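Local coordinates for protein arylamine n-acetyltransferase (Mycobacterium smegmatis, PDB 1W5R) that catalyses, in its natural form, transfer of an acetyl group from acetyl-CoA to the amino group of arylamines, at residues Ile39-Asp45 with Arg69-Gln73; Leu94-Trp100 with Gln177-Thr183; Leu84-Glu90 with Leu116-Pro121. The protein carries 1 engineered substitution. The contacts are given in a common frame with arbitrary orientation. Residues are numbered along the deposited sequence.

Contact 1: residues Ile39-Asp45 with Arg69-Gln73; sequences IPFENLD and RGGYQ. Engineered in segment 69-73: Q73 (natural residue Cys).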
loop_
_atom_site.group_PDB
_atom_site.type_symbol
_atom_site.label_atom_id
_atom_site.label_comp_id
_atom_site.label_asym_id
_atom_site.label_seq_id
_atom_site.Cartn_x
_atom_site.Cartn_y
_atom_site.Cartn_z
ATOM N N ILE A 39 8.197 -16.733 11.561
ATOM C CA ILE A 39 9.377 -16.138 12.199
ATOM C C ILE A 39 9.913 -15.076 11.232
ATOM O O ILE A 39 10.383 -15.409 10.145
ATOM C CB ILE A 39 10.477 -17.191 12.546
ATOM C CG1 ILE A 39 9.888 -18.370 13.345
ATOM C CG2 ILE A 39 11.621 -16.538 13.330
ATOM C CD1 ILE A 39 10.927 -19.465 13.693
ATOM N N PRO A 40 9.809 -13.800 11.616
ATOM C CA PRO A 40 10.236 -12.767 10.687
ATOM C C PRO A 40 11.756 -12.613 10.594
ATOM O O PRO A 40 12.490 -12.972 11.521
ATOM C CB PRO A 40 9.602 -11.507 11.277
ATOM C CG PRO A 40 9.632 -11.757 12.768
ATOM C CD PRO A 40 9.309 -13.232 12.885
ATOM N N PHE A 41 12.212 -12.091 9.461
ATOM C CA PHE A 41 13.565 -11.560 9.360
ATOM C C PHE A 41 13.578 -10.245 10.151
ATOM O O PHE A 41 12.681 -9.408 10.016
ATOM C CB PHE A 41 13.918 -11.295 7.893
ATOM C CG PHE A 41 15.332 -10.872 7.674
ATOM C CD1 PHE A 41 16.269 -11.783 7.181
ATOM C CD2 PHE A 41 15.737 -9.557 7.944
ATOM C CE1 PHE A 41 17.600 -11.395 6.959
ATOM C CE2 PHE A 41 17.067 -9.156 7.735
ATOM C CZ PHE A 41 18.003 -10.087 7.246
ATOM N N GLU A 42 14.580 -10.070 11.004
ATOM C CA GLU A 42 14.805 -8.758 11.633
ATOM C C GLU A 42 16.251 -8.637 12.061
ATOM O O GLU A 42 16.922 -9.638 12.346
ATOM C CB GLU A 42 13.903 -8.515 12.844
ATOM C CG GLU A 42 13.962 -9.660 13.856
ATOM C CD GLU A 42 14.329 -9.226 15.252
ATOM O OE1 GLU A 42 15.339 -8.502 15.402
ATOM O OE2 GLU A 42 13.643 -9.656 16.195
ATOM N N ASN A 43 16.721 -7.398 12.116
ATOM C CA ASN A 43 18.079 -7.117 12.585
ATOM C C ASN A 43 18.078 -6.120 13.745
ATOM O O ASN A 43 18.962 -5.287 13.827
ATOM C CB ASN A 43 18.939 -6.556 11.446
ATOM C CG ASN A 43 18.518 -5.151 11.070
ATOM O OD1 ASN A 43 17.323 -4.850 11.070
ATOM N ND2 ASN A 43 19.487 -4.282 10.768
ATOM N N LEU A 44 17.086 -6.193 14.623
ATOM C CA LEU A 44 17.046 -5.235 15.734
ATOM C C LEU A 44 18.286 -5.331 16.633
ATOM O O LEU A 44 18.753 -4.309 17.139
ATOM C CB LEU A 44 15.783 -5.401 16.563
ATOM C CG LEU A 44 14.531 -4.883 15.849
ATOM C CD1 LEU A 44 13.302 -5.612 16.385
ATOM C CD2 LEU A 44 14.388 -3.361 15.967
ATOM N N ASP A 45 18.834 -6.537 16.815
ATOM C CA ASP A 45 20.027 -6.660 17.665
ATOM C C ASP A 45 21.206 -5.855 17.085
ATOM O O ASP A 45 21.686 -4.939 17.743
ATOM C CB ASP A 45 20.405 -8.125 17.928
ATOM C CG ASP A 45 19.574 -8.760 19.041
ATOM O OD1 ASP A 45 18.652 -8.104 19.592
ATOM O OD2 ASP A 45 19.848 -9.942 19.367
ATOM N N ARG A 69 11.356 -13.470 19.095
ATOM C CA ARG A 69 12.070 -12.524 18.258
ATOM C C ARG A 69 12.234 -13.176 16.898
ATOM O O ARG A 69 12.056 -14.386 16.763
ATOM C CB ARG A 69 13.454 -12.274 18.858
ATOM C CG ARG A 69 13.431 -11.451 20.171
ATOM C CD ARG A 69 13.187 -9.972 19.934
ATOM N NE ARG A 69 14.120 -9.434 18.952
ATOM C CZ ARG A 69 15.361 -9.021 19.219
ATOM N NH1 ARG A 69 16.124 -8.573 18.227
ATOM N NH2 ARG A 69 15.850 -9.045 20.470
ATOM N N GLY A 70 12.570 -12.377 15.887
ATOM C CA GLY A 70 13.058 -12.947 14.641
ATOM C C GLY A 70 14.575 -12.931 14.648
ATOM O O GLY A 70 15.223 -12.814 15.692
ATOM N N GLY A 71 15.156 -13.033 13.471
ATOM C CA GLY A 71 16.602 -12.924 13.341
ATOM C C GLY A 71 16.962 -12.702 11.899
ATOM O O GLY A 71 16.070 -12.513 11.052
ATOM N N TYR A 72 18.261 -12.651 11.625
ATOM C CA TYR A 72 18.717 -12.481 10.254
ATOM C C TYR A 72 19.261 -13.797 9.673
ATOM O O TYR A 72 18.986 -14.862 10.246
ATOM C CB TYR A 72 19.608 -11.228 10.091
ATOM C CG TYR A 72 21.031 -11.264 10.636
ATOM C CD1 TYR A 72 21.850 -10.154 10.457
ATOM C CD2 TYR A 72 21.571 -12.396 11.254
ATOM C CE1 TYR A 72 23.166 -10.132 10.904
ATOM C CE2 TYR A 72 22.910 -12.396 11.690
ATOM C CZ TYR A 72 23.698 -11.247 11.500
ATOM O OH TYR A 72 25.021 -11.195 11.882
ATOM N N GLN A 73 19.970 -13.752 8.553
ATOM C CA GLN A 73 20.245 -14.962 7.779
ATOM C C GLN A 73 20.879 -16.097 8.589
ATOM O O GLN A 73 20.466 -17.265 8.478
ATOM C CB GLN A 73 21.105 -14.636 6.543
ATOM C CG GLN A 73 22.371 -13.837 6.762
ATOM C CD GLN A 73 22.162 -12.315 6.719
ATOM O OE1 GLN A 73 21.067 -11.820 6.970
ATOM N NE2 GLN A 73 23.223 -11.582 6.394
#

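Contact 2: residues Leu94-Trp100 with Gln177-Thr183; sequences LSGRVVW and QPLYTFT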
loop_
_atom_site.group_PDB
_atom_site.type_symbol
_atom_site.label_atom_id
_atom_site.label_comp_id
_atom_site.label_asym_id
_atom_site.label_seq_id
_atom_site.Cartn_x
_atom_site.Cartn_y
_atom_site.Cartn_z
ATOM N N LEU A 94 26.057 -23.953 4.178
ATOM C CA LEU A 94 26.876 -23.298 3.173
ATOM C C LEU A 94 26.943 -21.801 3.434
ATOM O O LEU A 94 26.060 -21.246 4.107
ATOM C CB LEU A 94 26.291 -23.540 1.779
ATOM C CG LEU A 94 25.950 -24.997 1.415
ATOM C CD1 LEU A 94 25.426 -25.093 -0.015
ATOM C CD2 LEU A 94 27.157 -25.916 1.585
ATOM N N SER A 95 27.981 -21.173 2.895
ATOM C CA SER A 95 28.120 -19.719 2.923
ATOM C C SER A 95 28.046 -19.127 1.522
ATOM O O SER A 95 28.341 -19.806 0.526
ATOM C CB SER A 95 29.446 -19.311 3.588
ATOM O OG SER A 95 30.543 -19.777 2.823
ATOM N N GLY A 96 27.655 -17.857 1.452
ATOM C CA GLY A 96 27.572 -17.171 0.178
ATOM C C GLY A 96 27.799 -15.669 0.259
ATOM O O GLY A 96 27.921 -15.095 1.352
ATOM N N ARG A 97 27.853 -15.047 -0.909
ATOM C CA ARG A 97 28.133 -13.624 -1.076
ATOM C C ARG A 97 26.909 -13.004 -1.733
ATOM O O ARG A 97 26.398 -13.545 -2.724
ATOM C CB ARG A 97 29.333 -13.426 -2.011
ATOM C CG ARG A 97 30.593 -14.191 -1.593
ATOM C CD ARG A 97 31.733 -13.927 -2.563
ATOM N NE ARG A 97 32.847 -14.835 -2.316
ATOM C CZ ARG A 97 33.815 -14.608 -1.423
ATOM N NH1 ARG A 97 33.835 -13.488 -0.714
ATOM N NH2 ARG A 97 34.778 -15.496 -1.265
ATOM N N VAL A 98 26.427 -11.884 -1.194
ATOM C CA VAL A 98 25.201 -11.273 -1.713
ATOM C C VAL A 98 25.529 -10.342 -2.863
ATOM O O VAL A 98 26.319 -9.410 -2.736
ATOM C CB VAL A 98 24.401 -10.549 -0.579
ATOM C CG1 VAL A 98 23.137 -9.839 -1.137
ATOM C CG2 VAL A 98 24.022 -11.540 0.511
ATOM N N VAL A 99 24.891 -10.596 -4.008
ATOM C CA VAL A 99 25.152 -9.801 -5.204
ATOM C C VAL A 99 23.916 -9.003 -5.619
ATOM O O VAL A 99 23.908 -8.365 -6.679
ATOM C CB VAL A 99 25.633 -10.684 -6.390
ATOM C CG1 VAL A 99 26.935 -11.403 -6.045
ATOM C CG2 VAL A 99 24.548 -11.695 -6.797
ATOM N N TRP A 100 22.889 -9.032 -4.779
ATOM C CA TRP A 100 21.619 -8.400 -5.114
ATOM C C TRP A 100 21.773 -6.913 -5.444
ATOM O O TRP A 100 22.282 -6.137 -4.638
ATOM C CB TRP A 100 20.593 -8.631 -4.009
ATOM C CG TRP A 100 19.191 -8.523 -4.531
ATOM C CD1 TRP A 100 18.804 -8.564 -5.842
ATOM C CD2 TRP A 100 17.994 -8.390 -3.765
ATOM N NE1 TRP A 100 17.441 -8.451 -5.939
ATOM C CE2 TRP A 100 16.918 -8.341 -4.678
ATOM C CE3 TRP A 100 17.723 -8.302 -2.391
ATOM C CZ2 TRP A 100 15.592 -8.200 -4.267
ATOM C CZ3 TRP A 100 16.400 -8.166 -1.980
ATOM C CH2 TRP A 100 15.353 -8.116 -2.916
ATOM N N GLN A 177 16.726 -11.515 -11.342
ATOM C CA GLN A 177 17.639 -10.788 -10.470
ATOM C C GLN A 177 18.494 -11.772 -9.696
ATOM O O GLN A 177 17.970 -12.584 -8.934
ATOM C CB GLN A 177 16.856 -9.922 -9.488
ATOM C CG GLN A 177 16.082 -8.818 -10.207
ATOM C CD GLN A 177 15.563 -7.747 -9.298
ATOM O OE1 GLN A 177 15.538 -7.899 -8.076
ATOM N NE2 GLN A 177 15.137 -6.634 -9.894
ATOM N N PRO A 178 19.812 -11.737 -9.928
ATOM C CA PRO A 178 20.707 -12.510 -9.083
ATOM C C PRO A 178 20.611 -12.054 -7.625
ATOM O O PRO A 178 20.573 -10.841 -7.342
ATOM C CB PRO A 178 22.090 -12.183 -9.668
ATOM C CG PRO A 178 21.807 -11.794 -11.114
ATOM C CD PRO A 178 20.545 -11.021 -10.996
ATOM N N LEU A 179 20.565 -13.025 -6.718
ATOM C CA LEU A 179 20.438 -12.748 -5.291
ATOM C C LEU A 179 21.773 -12.945 -4.586
ATOM O O LEU A 179 22.263 -12.028 -3.914
ATOM C CB LEU A 179 19.375 -13.638 -4.656
ATOM C CG LEU A 179 17.956 -13.551 -5.255
ATOM C CD1 LEU A 179 17.045 -14.439 -4.428
ATOM C CD2 LEU A 179 17.412 -12.112 -5.355
ATOM N N TYR A 180 22.357 -14.134 -4.724
ATOM C CA TYR A 180 23.640 -14.387 -4.098
ATOM C C TYR A 180 24.359 -15.509 -4.812
ATOM O O TYR A 180 23.744 -16.260 -5.580
ATOM C CB TYR A 180 23.468 -14.701 -2.609
ATOM C CG TYR A 180 22.489 -15.811 -2.268
ATOM C CD1 TYR A 180 22.857 -17.163 -2.339
ATOM C CD2 TYR A 180 21.186 -15.510 -1.850
ATOM C CE1 TYR A 180 21.957 -18.189 -1.998
ATOM C CE2 TYR A 180 20.282 -16.527 -1.506
ATOM C CZ TYR A 180 20.675 -17.869 -1.596
ATOM O OH TYR A 180 19.820 -18.887 -1.221
ATOM N N THR A 181 25.661 -15.600 -4.565
ATOM C CA THR A 181 26.468 -16.686 -5.052
ATOM C C THR A 181 26.922 -17.515 -3.858
ATOM O O THR A 181 27.020 -17.007 -2.752
ATOM C CB THR A 181 27.702 -16.166 -5.816
ATOM O OG1 THR A 181 28.579 -15.471 -4.916
ATOM C CG2 THR A 181 27.297 -15.233 -6.959
ATOM N N PHE A 182 27.173 -18.796 -4.078
ATOM C CA PHE A 182 27.638 -19.666 -3.002
ATOM C C PHE A 182 28.359 -20.873 -3.570
ATOM O O PHE A 182 28.125 -21.256 -4.724
ATOM C CB PHE A 182 26.456 -20.115 -2.120
ATOM C CG PHE A 182 25.457 -21.010 -2.825
ATOM C CD1 PHE A 182 25.545 -22.395 -2.720
ATOM C CD2 PHE A 182 24.415 -20.463 -3.568
ATOM C CE1 PHE A 182 24.613 -23.225 -3.350
ATOM C CE2 PHE A 182 23.486 -21.288 -4.209
ATOM C CZ PHE A 182 23.583 -22.665 -4.100
ATOM N N THR A 183 29.233 -21.471 -2.763
ATOM C CA THR A 183 29.804 -22.763 -3.115
ATOM C C THR A 183 29.171 -23.858 -2.263
ATOM O O THR A 183 28.513 -23.582 -1.251
ATOM C CB THR A 183 31.354 -22.802 -2.955
ATOM O OG1 THR A 183 31.692 -22.921 -1.560
ATOM C CG2 THR A 183 32.014 -21.567 -3.570
HETATM O O HOH W 1 29.714 -22.967 1.358
HETATM O O HOH W 2 30.883 -20.503 -0.347
#

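Contact 3: residues Leu84-Glu90 with Leu116-Pro121; sequences LEELGFE and LSVAVP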
loop_
_atom_site.group_PDB
_atom_site.type_symbol
_atom_site.label_atom_id
_atom_site.label_comp_id
_atom_site.label_asym_id
_atom_site.label_seq_id
_atom_site.Cartn_x
_atom_site.Cartn_y
_atom_site.Cartn_z
ATOM N N LEU A 84 16.102 -29.417 11.147
ATOM C CA LEU A 84 16.033 -30.443 10.101
ATOM C C LEU A 84 16.890 -31.660 10.431
ATOM O O LEU A 84 16.462 -32.797 10.209
ATOM C CB LEU A 84 16.373 -29.881 8.726
ATOM C CG LEU A 84 15.407 -28.814 8.193
ATOM C CD1 LEU A 84 15.943 -28.298 6.886
ATOM C CD2 LEU A 84 13.943 -29.289 8.031
ATOM N N GLU A 85 18.083 -31.413 10.967
ATOM C CA GLU A 85 18.965 -32.469 11.476
ATOM C C GLU A 85 18.276 -33.334 12.512
ATOM O O GLU A 85 18.349 -34.576 12.460
ATOM C CB GLU A 85 20.177 -31.843 12.148
ATOM C CG GLU A 85 21.251 -31.470 11.208
ATOM C CD GLU A 85 22.552 -31.159 11.916
ATOM O OE1 GLU A 85 22.541 -30.540 13.017
ATOM O OE2 GLU A 85 23.586 -31.517 11.340
ATOM N N GLU A 86 17.618 -32.679 13.463
ATOM C CA GLU A 86 16.974 -33.385 14.562
ATOM C C GLU A 86 15.881 -34.290 14.010
ATOM O O GLU A 86 15.711 -35.418 14.477
ATOM C CB GLU A 86 16.433 -32.398 15.607
ATOM C CG GLU A 86 15.700 -33.032 16.801
ATOM C CD GLU A 86 16.569 -33.957 17.653
ATOM O OE1 GLU A 86 17.819 -33.872 17.598
ATOM O OE2 GLU A 86 15.982 -34.774 18.389
ATOM N N LEU A 87 15.184 -33.809 12.978
ATOM C CA LEU A 87 14.082 -34.551 12.374
ATOM C C LEU A 87 14.519 -35.718 11.489
ATOM O O LEU A 87 13.689 -36.569 11.158
ATOM C CB LEU A 87 13.141 -33.605 11.604
ATOM C CG LEU A 87 12.255 -32.671 12.446
ATOM C CD1 LEU A 87 11.524 -31.639 11.595
ATOM C CD2 LEU A 87 11.234 -33.445 13.276
ATOM N N GLY A 88 15.794 -35.761 11.106
ATOM C CA GLY A 88 16.333 -36.871 10.317
ATOM C C GLY A 88 16.879 -36.540 8.937
ATOM O O GLY A 88 17.387 -37.426 8.233
ATOM N N PHE A 89 16.775 -35.270 8.531
ATOM C CA PHE A 89 17.384 -34.818 7.277
ATOM C C PHE A 89 18.896 -34.729 7.420
ATOM O O PHE A 89 19.407 -34.565 8.525
ATOM C CB PHE A 89 16.864 -33.430 6.894
ATOM C CG PHE A 89 15.408 -33.387 6.555
ATOM C CD1 PHE A 89 14.468 -33.050 7.515
ATOM C CD2 PHE A 89 14.976 -33.656 5.259
ATOM C CE1 PHE A 89 13.115 -32.978 7.195
ATOM C CE2 PHE A 89 13.627 -33.602 4.931
ATOM C CZ PHE A 89 12.694 -33.260 5.890
ATOM N N GLU A 90 19.614 -34.831 6.306
ATOM C CA GLU A 90 21.047 -34.599 6.324
ATOM C C GLU A 90 21.290 -33.174 5.854
ATOM O O GLU A 90 20.803 -32.764 4.794
ATOM C CB GLU A 90 21.792 -35.605 5.457
ATOM C CG GLU A 90 23.300 -35.609 5.678
ATOM C CD GLU A 90 24.056 -34.956 4.540
ATOM O OE1 GLU A 90 23.945 -35.449 3.394
ATOM O OE2 GLU A 90 24.769 -33.963 4.788
ATOM N N LEU A 116 21.288 -23.624 3.443
ATOM C CA LEU A 116 21.374 -25.055 3.752
ATOM C C LEU A 116 21.353 -25.889 2.490
ATOM O O LEU A 116 20.633 -25.563 1.538
ATOM C CB LEU A 116 20.211 -25.493 4.637
ATOM C CG LEU A 116 20.036 -24.689 5.927
ATOM C CD1 LEU A 116 18.775 -25.164 6.649
ATOM C CD2 LEU A 116 21.286 -24.804 6.815
ATOM N N SER A 117 22.147 -26.958 2.494
ATOM C CA SER A 117 22.021 -27.994 1.480
ATOM C C SER A 117 21.501 -29.246 2.194
ATOM O O SER A 117 22.165 -29.775 3.104
ATOM C CB SER A 117 23.353 -28.231 0.784
ATOM O OG SER A 117 23.272 -29.395 -0.024
ATOM N N VAL A 118 20.300 -29.681 1.809
ATOM C CA VAL A 118 19.543 -30.676 2.574
ATOM C C VAL A 118 19.282 -31.928 1.736
ATOM O O VAL A 118 18.870 -31.832 0.585
ATOM C CB VAL A 118 18.202 -30.082 3.080
ATOM C CG1 VAL A 118 17.387 -31.080 3.880
ATOM C CG2 VAL A 118 18.449 -28.825 3.913
ATOM N N ALA A 119 19.546 -33.088 2.329
ATOM C CA ALA A 119 19.234 -34.368 1.692
ATOM C C ALA A 119 18.164 -35.094 2.492
ATOM O O ALA A 119 18.168 -35.060 3.724
ATOM C CB ALA A 119 20.490 -35.230 1.586
ATOM N N VAL A 120 17.238 -35.742 1.789
ATOM C CA VAL A 120 16.374 -36.740 2.427
ATOM C C VAL A 120 17.137 -38.070 2.524
ATOM O O VAL A 120 17.863 -38.436 1.591
ATOM C CB VAL A 120 15.022 -36.954 1.686
ATOM C CG1 VAL A 120 14.177 -35.693 1.713
ATOM C CG2 VAL A 120 15.241 -37.431 0.264
ATOM N N PRO A 121 16.997 -38.784 3.660
ATOM C CA PRO A 121 17.610 -40.111 3.863
ATOM C C PRO A 121 17.648 -41.032 2.624
ATOM O O PRO A 121 18.598 -41.801 2.468
ATOM C CB PRO A 121 16.754 -40.734 4.978
ATOM C CG PRO A 121 15.871 -39.614 5.518
ATOM C CD PRO A 121 16.271 -38.334 4.860
#

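Contact 1: residues Ile39-Asp45 with Arg69-Gln73
Charge dominates one end of this contact. The guanidinium of R69 meets the E42 carboxylate side-on, with NE 2.8 Å from E42 OE2 and NH1 2.9 Å from E42 OE1, and it also reaches D45 OD1 from NH1 (2.9 Å) and, at 3.1 Å, from NH2. The salt-bridge network extends further, since R69 also pairs with D262 and D45 with K63. E42 serves the backbone as well: OE2 accepts G70 N at 2.9 Å.

Between the main chains there is a single bridge, F41 with G71. E42 N donates to G71 O at 2.9 Å; the bond from G71 N to P40 O is weak, at 3.3 Å. G70 has no room for a side chain, because a CB would run into P40 O and E42 CG. R69-Q73 corresponds to the RGGxC motif of arylamine N-acetyltransferases, its Cys, the family's nucleophile, replaced by engineered Q73 at the start of helix 73-87.

The main apolar packing is at F41: Y72 CA sits over its ring face in a CH-pi contact, 4.0 Å from the centroid, and Y72 CB lies 3.5 Å from F41 CZ. At the ring edge lies Q73 OE1, while Q73 NE2 bonds T112 O.

Contact 2: residues Leu94-Trp100 with Gln177-Thr183
Start at W100, whose side chain meets both Q177 and L179. With chi1 t, its indole NE1 donates to Q177 OE1 at 2.9 Å. L179, in its m,t rotamer, lays CD2 over the five-membered ring, 3.7 Å from the centroid, a CH-pi contact. L179 and Y180 form a classic beta bulge opposite L168 of strand 165-172.

Further along, R97 and T181 form an antiparallel hydrogen-bonded pair: R97 N to T181 O is 2.8 Å, T181 N to R97 O is 2.9 Å. V99 N adds a bond to L179 O at 3.0 Å. On the R97-T181 face, extended R97 carries its guanidinium off to P109 O. V99, at m, sets CG2 3.8 Å from P178 CB.

Y180 and F182, both p, share the other face with V98. Y180's ring meets H113 edge-to-face; as in the family, H113 is probably the triad histidine. G96 and F182 form a non-hydrogen-bonded pair; a CB on G96 would clash with T181 O.

Beyond F182 two ordered waters bridge the S95 and T183 backbones, carrying the polar link where the strands part; past the V99-L179 bond, side chains of W100, Q177 and L179 join the segments instead.

Contact 3: residues Leu84-Glu90 with Leu116-Pro121
E90 and F89 lose the most surface here, and V118 of strand 111-119 packs against F89. E90 opens strand 90-98 by forming an antiparallel hydrogen-bonded pair with A119: E90 N to A119 O is 3.0 Å and A119 N to E90 O is 2.8 Å. E90 O also receives a CA-H...O contact from V118 CA at 3.3 Å. The E90 side chain lies along the A119 side, OE1 3.9 Å from A119 CB, with its charge met by R126.

F89 packs its ring inward: CD2 is 3.8 Å from V118 CG1, and CE2 is 3.9 Å from V120 CG1. L28 of helix 25-38 touches the same side chain. V118's other methyl, CG2, takes L84 CD1 at 3.9 Å.

G88, with positive phi, ends helix 73-87: F89 N bonds L84 O at 3.0 Å and G88 N bonds E85 O at 3.1 Å. This is a Schellman-capped helix whose chain turns into strand 90-98, antiparallel to strand 111-119.

In the fold
Contact 1 is wholly buried near the middle of the chain, contact 3 is buried but edged by exposed G88, E90 and P121, and contact 2 is only partly buried. Helix 73-87 joins contacts 1 and 3: its N-terminal end holds engineered Q73, its far end L84. Strand 90-98 then joins contacts 3 and 2, pairing with 111-119 on one side and 175-182 on the other; the two contacts meet where L94 CD1 lies 3.8 Å from S117 CB. Their centres are still about 22 Å apart. Chemistry follows position: buried ion pairs in contact 1, strand pairing with aromatic packing and waters in contact 2, packing of a phenylalanine ring and aliphatic side chains with one antiparallel bridge in contact 3.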